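Local atomic coordinates of nucleoporin NUP82 (Chaetomium thermophilum, PDB entry 5CWW), a protein that probably serves as a structural component of the nuclear pore complex and a docking partner for transport factors. Residues P43-R47 and W489-S493. Residues are numbered along the deposited sequence; the frame is centred on the assembly and turned at random.
Sequences PGPRR and WPMFS
R47 sets CG anti to its own carbonyl carbon (chi1 -60°) and then runs extended to NE, which carries the guanidinium across to the backbone of F492; M491 comes the other way, its chain bent at chi3 (-76°), and the two slide past each other. End-on, R47 grips a single carbonyl oxygen with two nitrogens: NH1 lies 2.9 Å from F492 O, nearly in line with the C=O bond, while NH2, at 3.2 Å, takes a lone pair in the carbonyl plane. The two in-plane bonds hold the guanidinium's orientation, and D391, which forms a salt bridge with NH2, also accepts from F492 N. With an alanine at R47, D391 would probably lose its charged mate and F492 O both of these donors. The backbone N of R46 makes a weak hydrogen bond to M491 SD (3.2 Å). Further back, G44 CA lies 3.7 Å from the centroid of the five-membered ring of W489, and P45 CD 4.1 Å from that of the six-membered ring, two CH-pi contacts on one face; K390 adds a cation-pi contact to this indole. The arrangement ties the loop before strand 49-52 to the first strand, 491-494, of a four-stranded antiparallel blade, joining N- and C-terminal parts of the beta-propeller domain.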
loop_
_atom_site.group_PDB
_atom_site.type_symbol
_atom_site.label_atom_id
_atom_site.label_comp_id
_atom_site.label_asym_id
_atom_site.label_seq_id
_atom_site.Cartn_x
_atom_site.Cartn_y
_atom_site.Cartn_z
ATOM N N PRO B 43 3.961 -0.360 -18.549
ATOM C CA PRO B 43 3.135 0.246 -17.496
ATOM C C PRO B 43 3.600 -0.090 -16.082
ATOM O O PRO B 43 3.867 -1.251 -15.773
ATOM C CB PRO B 43 1.745 -0.344 -17.758
ATOM C CG PRO B 43 2.006 -1.629 -18.454
ATOM C CD PRO B 43 3.219 -1.389 -19.300
ATOM N N GLY B 44 3.695 0.935 -15.239
ATOM C CA GLY B 44 4.103 0.766 -13.857
ATOM C C GLY B 44 4.790 2.012 -13.325
ATOM O O GLY B 44 5.168 2.892 -14.098
ATOM N N PRO B 45 4.956 2.094 -11.996
ATOM C CA PRO B 45 5.635 3.237 -11.375
ATOM C C PRO B 45 7.129 3.264 -11.682
ATOM O O PRO B 45 7.706 2.227 -12.012
ATOM C CB PRO B 45 5.388 3.022 -9.879
ATOM C CG PRO B 45 5.179 1.558 -9.735
ATOM C CD PRO B 45 4.505 1.110 -10.996
ATOM N N ARG B 46 7.735 4.443 -11.576
ATOM C CA ARG B 46 9.161 4.605 -11.834
ATOM C C ARG B 46 9.817 5.441 -10.740
ATOM O O ARG B 46 9.997 6.654 -10.888
ATOM C CB ARG B 46 9.393 5.259 -13.199
ATOM C CG ARG B 46 10.862 5.326 -13.599
ATOM C CD ARG B 46 11.077 6.101 -14.890
ATOM N NE ARG B 46 12.484 6.090 -15.291
ATOM C CZ ARG B 46 13.114 7.095 -15.895
ATOM N NH1 ARG B 46 12.476 8.220 -16.191
ATOM N NH2 ARG B 46 14.396 6.971 -16.210
ATOM N N ARG B 47 10.171 4.778 -9.641
ATOM C CA ARG B 47 10.913 5.407 -8.554
ATOM C C ARG B 47 12.396 5.098 -8.711
ATOM O O ARG B 47 13.006 4.463 -7.851
ATOM C CB ARG B 47 10.398 4.922 -7.199
ATOM C CG ARG B 47 8.929 5.228 -6.971
ATOM C CD ARG B 47 8.514 4.992 -5.530
ATOM N NE ARG B 47 7.104 5.311 -5.323
ATOM C CZ ARG B 47 6.629 6.545 -5.175
ATOM N NH1 ARG B 47 7.447 7.589 -5.209
ATOM N NH2 ARG B 47 5.330 6.737 -4.995
ATOM N N TRP B 489 0.851 6.160 -14.786
ATOM C CA TRP B 489 1.134 5.873 -13.384
ATOM C C TRP B 489 1.762 7.084 -12.703
ATOM O O TRP B 489 2.981 7.149 -12.543
ATOM C CB TRP B 489 2.064 4.663 -13.262
ATOM C CG TRP B 489 1.344 3.355 -13.252
ATOM C CD1 TRP B 489 0.911 2.647 -14.336
ATOM C CD2 TRP B 489 0.977 2.589 -12.099
ATOM N NE1 TRP B 489 0.293 1.490 -13.928
ATOM C CE2 TRP B 489 0.320 1.430 -12.560
ATOM C CE3 TRP B 489 1.137 2.773 -10.722
ATOM C CZ2 TRP B 489 -0.176 0.459 -11.691
ATOM C CZ3 TRP B 489 0.644 1.809 -9.863
ATOM C CH2 TRP B 489 -0.004 0.666 -10.350
ATOM N N PRO B 490 0.929 8.057 -12.306
ATOM C CA PRO B 490 1.462 9.207 -11.568
ATOM C C PRO B 490 1.878 8.802 -10.154
ATOM O O PRO B 490 1.303 7.862 -9.605
ATOM C CB PRO B 490 0.291 10.193 -11.562
ATOM C CG PRO B 490 -0.926 9.334 -11.677
ATOM C CD PRO B 490 -0.525 8.163 -12.530
ATOM N N MET B 491 2.857 9.499 -9.580
ATOM C CA MET B 491 3.438 9.105 -8.298
ATOM C C MET B 491 3.516 10.259 -7.305
ATOM O O MET B 491 3.771 11.396 -7.689
ATOM C CB MET B 491 4.843 8.545 -8.513
ATOM C CG MET B 491 4.909 7.347 -9.442
ATOM S SD MET B 491 6.609 6.964 -9.911
ATOM C CE MET B 491 6.927 8.262 -11.101
ATOM N N PHE B 492 3.304 9.953 -6.029
ATOM C CA PHE B 492 3.558 10.908 -4.954
ATOM C C PHE B 492 5.035 10.888 -4.564
ATOM O O PHE B 492 5.701 9.859 -4.679
ATOM C CB PHE B 492 2.705 10.588 -3.722
ATOM C CG PHE B 492 1.290 11.096 -3.795
ATOM C CD1 PHE B 492 1.020 12.407 -4.151
ATOM C CD2 PHE B 492 0.228 10.257 -3.492
ATOM C CE1 PHE B 492 -0.285 12.873 -4.208
ATOM C CE2 PHE B 492 -1.077 10.717 -3.545
ATOM C CZ PHE B 492 -1.333 12.029 -3.903
ATOM N N SER B 493 5.535 12.032 -4.108
ATOM C CA SER B 493 6.863 12.121 -3.505
ATOM C C SER B 493 6.814 13.083 -2.328
ATOM O O SER B 493 6.189 14.137 -2.419
ATOM C CB SER B 493 7.901 12.596 -4.520
ATOM O OG SER B 493 7.931 11.760 -5.658
#